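PDB 4HRV: putative lipoprotein GNA1162 from Neisseria meningitidis, which is a putative bacterial lipoprotein of the GNA1162-like (DUF799) family that may bind lipid and pairs with a second copy in the crystal. Local coordinates for the interface of chains A and B. Sequence-based numbering; all coordinates share one arbitrary frame. Chains: chain A/B, Putative lipoprotein GNA1162.

Contact 1: the interface of chains A and B. Residues chain A 127-128, 149-150, 153; chain B 108, 130-131, 142, 146.
The backbone amide N of A:Ser127 donates to the carbonyl O of B:Arg131 over 2.9 Å, and the amide N of B:Arg131 returns a bond to the carbonyl O of A:Ser127, also at 2.9 Å. This closed pair joins strand 122-132 of chain A to strand 122-133 of chain B as antiparallel neighbours in the GNA1162-like part of a longer lipoprotein, and A:Ala128 faces B:Ile130 in the next bridge. Both bonds are nearly straight, the second at 174° at the hydrogen. On one side of this seam the hydroxyl OG of A:Ser127 lies at the edge of the B:Arg131 guanidinium, in its plane, 3.5 Å from NE, a proximity and not a hydrogen bond. On the other side B:Ile130 points toward helix 139-155 of chain A. Its CG1 is anti to the carbonyl carbon (chi1 -66°), and an extended end carries CD1 to within 3.6 Å of CG1 of A:Val149, with CG2 of A:Val150 a little farther off. The CG2 branch of B:Ile130 instead meets CD1 of A:Ile153 at 3.6 Å. That same CD1 methyl is met at about a right angle by B:Leu142, whose CD1 is 3.7 Å away. A:Ile153 also runs alongside B:Val108 in the opposite direction, though the spacing modelled there is too short to be trusted. About one turn before A:Ile153, CG2 of A:Val150 touches CG1 of B:Val146 at 3.7 Å, bringing one helix against the other.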
loop_
_atom_site.group_PDB
_atom_site.type_symbol
_atom_site.label_atom_id
_atom_site.label_comp_id
_atom_site.label_asym_id
_atom_site.label_seq_id
_atom_site.Cartn_x
_atom_site.Cartn_y
_atom_site.Cartn_z
ATOM N N SER A 127 -8.236 0.003 -4.495
ATOM C CA SER A 127 -7.787 1.383 -4.449
ATOM C C SER A 127 -6.923 1.632 -3.222
ATOM O O SER A 127 -6.970 0.867 -2.253
ATOM C CB SER A 127 -8.969 2.361 -4.519
ATOM O OG SER A 127 -9.760 2.318 -3.350
ATOM N N ALA A 128 -6.119 2.687 -3.286
ATOM C CA ALA A 128 -5.192 3.004 -2.212
ATOM C C ALA A 128 -5.020 4.509 -2.094
ATOM O O ALA A 128 -4.921 5.219 -3.096
ATOM C CB ALA A 128 -3.856 2.337 -2.477
ATOM N N VAL A 149 -0.409 -2.831 6.138
ATOM C CA VAL A 149 -1.840 -2.730 5.857
ATOM C C VAL A 149 -2.291 -3.817 4.866
ATOM O O VAL A 149 -3.358 -4.409 5.027
ATOM C CB VAL A 149 -2.241 -1.322 5.352
ATOM C CG1 VAL A 149 -3.685 -1.313 4.872
ATOM C CG2 VAL A 149 -2.063 -0.296 6.457
ATOM N N VAL A 150 -1.473 -4.077 3.850
ATOM C CA VAL A 150 -1.788 -5.140 2.893
ATOM C C VAL A 150 -1.735 -6.522 3.562
ATOM O O VAL A 150 -2.564 -7.391 3.275
ATOM C CB VAL A 150 -0.872 -5.099 1.651
ATOM C CG1 VAL A 150 -1.168 -6.281 0.726
ATOM C CG2 VAL A 150 -1.065 -3.787 0.896
ATOM N N ILE A 153 -5.005 -7.080 5.316
ATOM C CA ILE A 153 -6.128 -7.402 4.436
ATOM C C ILE A 153 -6.030 -8.832 3.919
ATOM O O ILE A 153 -7.043 -9.526 3.776
ATOM C CB ILE A 153 -6.225 -6.435 3.249
ATOM C CG1 ILE A 153 -6.395 -5.006 3.752
ATOM C CG2 ILE A 153 -7.398 -6.824 2.341
ATOM C CD1 ILE A 153 -6.228 -3.941 2.700
ATOM N N VAL B 108 -9.005 -1.230 4.945
ATOM C CA VAL B 108 -8.129 -1.106 6.104
ATOM C C VAL B 108 -7.383 0.218 5.996
ATOM O O VAL B 108 -6.845 0.544 4.942
ATOM C CB VAL B 108 -7.100 -2.250 6.194
ATOM C CG1 VAL B 108 -6.245 -2.095 7.473
ATOM C CG2 VAL B 108 -7.802 -3.575 6.224
ATOM N N ILE B 130 -6.505 1.445 2.342
ATOM C CA ILE B 130 -6.488 0.543 1.208
ATOM C C ILE B 130 -7.791 -0.231 1.172
ATOM O O ILE B 130 -8.276 -0.698 2.210
ATOM C CB ILE B 130 -5.284 -0.393 1.302
ATOM C CG1 ILE B 130 -4.001 0.421 1.146
ATOM C CG2 ILE B 130 -5.349 -1.449 0.241
ATOM C CD1 ILE B 130 -2.749 -0.322 1.537
ATOM N N ARG B 131 -8.372 -0.332 -0.024
ATOM C CA ARG B 131 -9.681 -0.927 -0.205
ATOM C C ARG B 131 -9.635 -1.946 -1.327
ATOM O O ARG B 131 -8.895 -1.791 -2.303
ATOM C CB ARG B 131 -10.708 0.143 -0.574
ATOM C CG ARG B 131 -10.751 1.335 0.356
ATOM C CD ARG B 131 -11.455 2.501 -0.314
ATOM N NE ARG B 131 -12.530 2.044 -1.193
ATOM C CZ ARG B 131 -13.799 1.922 -0.819
ATOM N NH1 ARG B 131 -14.158 2.225 0.422
ATOM N NH2 ARG B 131 -14.707 1.497 -1.688
ATOM N N LEU B 142 -3.208 -5.998 -5.081
ATOM C CA LEU B 142 -3.261 -4.912 -4.106
ATOM C C LEU B 142 -1.851 -4.463 -3.777
ATOM O O LEU B 142 -1.581 -3.273 -3.636
ATOM C CB LEU B 142 -3.956 -5.351 -2.817
ATOM C CG LEU B 142 -5.177 -4.550 -2.347
ATOM C CD1 LEU B 142 -5.306 -4.643 -0.828
ATOM C CD2 LEU B 142 -5.113 -3.109 -2.787
ATOM N N VAL B 146 -0.398 -0.610 -4.219
ATOM C CA VAL B 146 0.166 0.215 -3.159
ATOM C C VAL B 146 1.599 0.518 -3.521
ATOM O O VAL B 146 2.097 1.606 -3.273
ATOM C CB VAL B 146 0.085 -0.450 -1.739
ATOM C CG1 VAL B 146 -1.296 -1.002 -1.482
ATOM C CG2 VAL B 146 1.122 -1.549 -1.582
#

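Contact 2: the interface of chains A and B. Residues chain A 132-133, 136, 138, 141-142; chain B 47, 114, 123-125.
B:Trp124 lies with one face against A:Leu141 and its edge toward A:Glu132 and A:Asn136. The CB of A:Leu141 sits over the six-membered ring, 3.5 Å from its centroid, in a CH-pi contact, and its CD1 methyl covers the pyrrole side, 3.6 Å from CG of B:Trp124. The other methyl, CD2, turns to the ring of B:Tyr47 and comes within 3.8 Å of CE2. At the indole edge, NE1 of B:Trp124 donates to the carboxylate oxygen OE2 of A:Glu132 over 3.0 Å; the bond is nearly straight and lies in the ring plane, and OE2 accepts it through its anti lone pair, the one away from OE1. The carboxylate stands almost perpendicular to the indole, 89° between planes. The backbone N of A:Asn138 also donates to OE2, at 2.9 Å and from above the carboxylate plane, so two donors fix this oxygen and may favour its charged form. A:Asn136 has CG anti to its backbone N (chi1 170°), which brings the amide to the same indole edge, again nearly perpendicular to the ring. Nearby, the amide N of A:Gly133 donates a hydrogen bond to the carbonyl O of B:Ser125 at 3.0 Å. The site lies where strand 122-132 of chain A gives way to the loop that leads to helix 139-155, packed on the start of strand 122-133 of chain B.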
loop_
_atom_site.group_PDB
_atom_site.type_symbol
_atom_site.label_atom_id
_atom_site.label_comp_id
_atom_site.label_asym_id
_atom_site.label_seq_id
_atom_site.Cartn_x
_atom_site.Cartn_y
_atom_site.Cartn_z
ATOM N N GLU A 132 2.011 11.266 3.453
ATOM C CA GLU A 132 3.272 11.352 4.161
ATOM C C GLU A 132 3.539 12.809 4.488
ATOM O O GLU A 132 3.443 13.676 3.621
ATOM C CB GLU A 132 4.394 10.789 3.297
ATOM C CG GLU A 132 5.655 10.446 4.056
ATOM C CD GLU A 132 6.699 9.797 3.172
ATOM O OE1 GLU A 132 6.816 10.216 2.001
ATOM O OE2 GLU A 132 7.390 8.864 3.645
ATOM N N GLY A 133 3.862 13.082 5.748
ATOM C CA GLY A 133 4.135 14.441 6.171
ATOM C C GLY A 133 5.239 15.036 5.325
ATOM O O GLY A 133 6.325 14.461 5.231
ATOM N N ASN A 136 8.979 15.469 6.510
ATOM C CA ASN A 136 9.980 14.441 6.227
ATOM C C ASN A 136 9.515 13.435 5.171
ATOM O O ASN A 136 8.340 13.058 5.124
ATOM C CB ASN A 136 10.407 13.721 7.513
ATOM C CG ASN A 136 11.252 12.487 7.239
ATOM O OD1 ASN A 136 12.469 12.572 7.072
ATOM N ND2 ASN A 136 10.607 11.332 7.194
ATOM N N ASN A 138 10.139 9.655 3.435
ATOM C CA ASN A 138 10.769 8.341 3.507
ATOM C C ASN A 138 9.883 7.199 3.010
ATOM O O ASN A 138 8.960 6.765 3.706
ATOM C CB ASN A 138 11.249 8.044 4.933
ATOM C CG ASN A 138 11.980 6.713 5.033
ATOM O OD1 ASN A 138 12.240 6.055 4.024
ATOM N ND2 ASN A 138 12.331 6.322 6.248
ATOM N N LEU A 141 9.920 3.883 5.411
ATOM C CA LEU A 141 8.860 3.801 6.405
ATOM C C LEU A 141 7.476 3.754 5.770
ATOM O O LEU A 141 6.605 3.037 6.242
ATOM C CB LEU A 141 8.975 4.960 7.393
ATOM C CG LEU A 141 10.336 4.938 8.091
ATOM C CD1 LEU A 141 10.588 6.237 8.844
ATOM C CD2 LEU A 141 10.416 3.730 9.022
ATOM N N LEU A 142 7.270 4.519 4.706
ATOM C CA LEU A 142 5.994 4.462 4.003
ATOM C C LEU A 142 5.746 3.054 3.474
ATOM O O LEU A 142 4.628 2.544 3.533
ATOM C CB LEU A 142 5.947 5.457 2.848
ATOM C CG LEU A 142 4.722 6.370 2.870
ATOM C CD1 LEU A 142 4.375 6.841 1.470
ATOM C CD2 LEU A 142 3.542 5.682 3.529
ATOM N N TYR B 47 16.969 -0.496 8.879
ATOM C CA TYR B 47 16.852 -0.260 10.327
ATOM C C TYR B 47 17.077 -1.538 11.125
ATOM O O TYR B 47 16.888 -2.641 10.620
ATOM C CB TYR B 47 15.474 0.306 10.697
ATOM C CG TYR B 47 15.131 1.605 10.017
ATOM C CD1 TYR B 47 15.589 2.814 10.515
ATOM C CD2 TYR B 47 14.347 1.620 8.873
ATOM C CE1 TYR B 47 15.279 4.008 9.892
ATOM C CE2 TYR B 47 14.032 2.806 8.241
ATOM C CZ TYR B 47 14.500 3.996 8.754
ATOM O OH TYR B 47 14.188 5.177 8.127
ATOM N N LEU B 114 6.917 7.963 13.679
ATOM C CA LEU B 114 8.183 7.526 14.253
ATOM C C LEU B 114 8.716 8.635 15.154
ATOM O O LEU B 114 8.865 9.766 14.719
ATOM C CB LEU B 114 9.209 7.259 13.156
ATOM C CG LEU B 114 10.511 6.644 13.673
ATOM C CD1 LEU B 114 10.241 5.216 14.108
ATOM C CD2 LEU B 114 11.625 6.681 12.628
ATOM N N LEU B 123 9.918 12.108 14.024
ATOM C CA LEU B 123 10.892 12.004 12.946
ATOM C C LEU B 123 10.231 11.739 11.595
ATOM O O LEU B 123 10.788 12.074 10.537
ATOM C CB LEU B 123 11.887 10.890 13.258
ATOM C CG LEU B 123 12.589 11.040 14.609
ATOM C CD1 LEU B 123 13.285 9.751 14.988
ATOM C CD2 LEU B 123 13.555 12.209 14.585
ATOM N N TRP B 124 9.044 11.138 11.632
ATOM C CA TRP B 124 8.336 10.765 10.412
ATOM C C TRP B 124 6.881 10.479 10.739
ATOM O O TRP B 124 6.572 10.052 11.845
ATOM C CB TRP B 124 8.964 9.508 9.813
ATOM C CG TRP B 124 8.182 8.923 8.671
ATOM C CD1 TRP B 124 8.278 9.274 7.359
ATOM C CD2 TRP B 124 7.192 7.888 8.740
ATOM N NE1 TRP B 124 7.411 8.524 6.600
ATOM C CE2 TRP B 124 6.734 7.661 7.420
ATOM C CE3 TRP B 124 6.662 7.119 9.781
ATOM C CZ2 TRP B 124 5.759 6.707 7.116
ATOM C CZ3 TRP B 124 5.686 6.170 9.478
ATOM C CH2 TRP B 124 5.249 5.972 8.153
ATOM N N SER B 125 5.988 10.722 9.783
ATOM C CA SER B 125 4.602 10.269 9.916
ATOM C C SER B 125 3.931 10.021 8.563
ATOM O O SER B 125 4.210 10.705 7.580
ATOM C CB SER B 125 3.763 11.225 10.769
ATOM O OG SER B 125 3.467 12.417 10.077
#

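Contact 3: the interface of chains A and B. Residues chain A 95, 106, 108, 130, 132, 142; chain B 149, 152-153.
B:Ile153, near the end of helix 139-154, lies against strands 106-116 and 122-132 of chain A, and its two branches reach different sets of neighbours. CG1 is anti to the carbonyl carbon (chi1 -63°) and the chain beyond it is extended, which carries CD1 toward A:Ile130 and A:Leu142. The CD1 methyl approaches A:Ile130 at a slant and rests 3.5 Å from CG2 of A:Ile130, a tight fit. A:Leu142 comes in at about a right angle to the same methyl, its CD1 also 3.5 Å away. A:Val108 instead runs past B:Ile153 in the opposite direction, with its CG2 lying 3.6 Å from CG1 of the isoleucine. The remaining branch, CG2, faces oxygen atoms: OG1 of A:Thr106 is 3.7 Å from it and OE1 of A:Glu132 lies at a similar distance, both as plain packing. One turn earlier, B:Val149 uses its CG1 branch on two residues. This methyl lies 3.8 Å from CG1 of A:Val108, with the two valine side chains again passing in opposite directions, and it also touches CD1 of A:Ile130, whose side chain it crosses obliquely. No polar bond spans the patch. Apolar packing here presses the C-terminal helix of chain B onto the sheet of chain A and probably helps hold the two copies together.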
loop_
_atom_site.group_PDB
_atom_site.type_symbol
_atom_site.label_atom_id
_atom_site.label_comp_id
_atom_site.label_asym_id
_atom_site.label_seq_id
_atom_site.Cartn_x
_atom_site.Cartn_y
_atom_site.Cartn_z
ATOM N N TYR A 95 -3.278 13.715 -6.263
ATOM C CA TYR A 95 -1.843 13.929 -6.306
ATOM C C TYR A 95 -1.544 15.375 -5.926
ATOM O O TYR A 95 -1.955 16.299 -6.616
ATOM C CB TYR A 95 -1.308 13.626 -7.704
ATOM C CG TYR A 95 0.199 13.621 -7.788
ATOM C CD1 TYR A 95 0.907 14.787 -8.053
ATOM C CD2 TYR A 95 0.917 12.452 -7.596
ATOM C CE1 TYR A 95 2.292 14.786 -8.129
ATOM C CE2 TYR A 95 2.296 12.438 -7.669
ATOM C CZ TYR A 95 2.980 13.605 -7.936
ATOM O OH TYR A 95 4.353 13.583 -8.009
ATOM N N THR A 106 2.209 15.332 1.563
ATOM C CA THR A 106 1.915 14.864 0.208
ATOM C C THR A 106 0.941 13.691 0.240
ATOM O O THR A 106 1.091 12.758 1.035
ATOM C CB THR A 106 3.193 14.423 -0.540
ATOM O OG1 THR A 106 3.636 13.155 -0.041
ATOM C CG2 THR A 106 4.298 15.441 -0.368
ATOM N N VAL A 108 -1.203 10.847 -2.310
ATOM C CA VAL A 108 -1.500 10.253 -3.607
ATOM C C VAL A 108 -2.576 9.200 -3.411
ATOM O O VAL A 108 -2.539 8.434 -2.452
ATOM C CB VAL A 108 -0.259 9.623 -4.273
ATOM C CG1 VAL A 108 -0.642 8.978 -5.628
ATOM C CG2 VAL A 108 0.817 10.671 -4.482
ATOM N N ILE A 130 -2.517 7.189 0.109
ATOM C CA ILE A 130 -1.338 7.219 0.966
ATOM C C ILE A 130 -0.843 8.646 1.171
ATOM O O ILE A 130 -0.786 9.443 0.223
ATOM C CB ILE A 130 -0.216 6.328 0.403
ATOM C CG1 ILE A 130 -0.704 4.882 0.325
ATOM C CG2 ILE A 130 1.010 6.386 1.284
ATOM C CD1 ILE A 130 0.261 3.958 -0.362
ATOM N N GLU A 132 2.011 11.266 3.453
ATOM C CA GLU A 132 3.272 11.352 4.161
ATOM C C GLU A 132 3.539 12.809 4.488
ATOM O O GLU A 132 3.443 13.676 3.621
ATOM C CB GLU A 132 4.394 10.789 3.297
ATOM C CG GLU A 132 5.655 10.446 4.056
ATOM C CD GLU A 132 6.699 9.797 3.172
ATOM O OE1 GLU A 132 6.816 10.216 2.001
ATOM O OE2 GLU A 132 7.390 8.864 3.645
ATOM N N LEU A 142 7.270 4.519 4.706
ATOM C CA LEU A 142 5.994 4.462 4.003
ATOM C C LEU A 142 5.746 3.054 3.474
ATOM O O LEU A 142 4.628 2.544 3.533
ATOM C CB LEU A 142 5.947 5.457 2.848
ATOM C CG LEU A 142 4.722 6.370 2.870
ATOM C CD1 LEU A 142 4.375 6.841 1.470
ATOM C CD2 LEU A 142 3.542 5.682 3.529
ATOM N N VAL B 149 1.744 3.325 -5.903
ATOM C CA VAL B 149 1.413 4.603 -5.304
ATOM C C VAL B 149 2.589 5.128 -4.474
ATOM O O VAL B 149 2.883 6.318 -4.495
ATOM C CB VAL B 149 0.118 4.542 -4.478
ATOM C CG1 VAL B 149 -0.034 5.811 -3.649
ATOM C CG2 VAL B 149 -1.083 4.345 -5.411
ATOM N N GLN B 152 5.124 6.696 -6.753
ATOM C CA GLN B 152 4.754 8.058 -7.133
ATOM C C GLN B 152 5.105 9.071 -6.043
ATOM O O GLN B 152 5.543 10.180 -6.340
ATOM C CB GLN B 152 3.271 8.158 -7.481
ATOM C CG GLN B 152 2.864 7.320 -8.688
ATOM C CD GLN B 152 3.828 7.473 -9.849
ATOM O OE1 GLN B 152 4.695 6.627 -10.064
ATOM N NE2 GLN B 152 3.678 8.553 -10.608
ATOM N N ILE B 153 4.899 8.697 -4.785
ATOM C CA ILE B 153 5.240 9.593 -3.683
ATOM C C ILE B 153 6.756 9.764 -3.614
ATOM O O ILE B 153 7.261 10.874 -3.425
ATOM C CB ILE B 153 4.693 9.079 -2.329
ATOM C CG1 ILE B 153 3.167 9.026 -2.358
ATOM C CG2 ILE B 153 5.145 9.978 -1.190
ATOM C CD1 ILE B 153 2.543 8.351 -1.145
#

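Contact 1 lies about 19 Å from contact 2 and about 13 Å from contact 3, while contacts 2 and 3 are about 12 Å apart, all between centres of C-alpha atoms. A:Glu132 and A:Leu142 belong to both contacts 2 and 3, tying the indole site to the helix packing. Strand 122-132 and helix 139-155 of chain A recur throughout. The interface is two-fold symmetric, and contact 3 repeats the helix-on-sheet part of contact 1 with the chains exchanged. Strand pairing in contact 1 joins the two sheets, and each chain's helix packs on the other's sheet, reciprocal packing that would suit a dimer, although crystal packing alone cannot prove one.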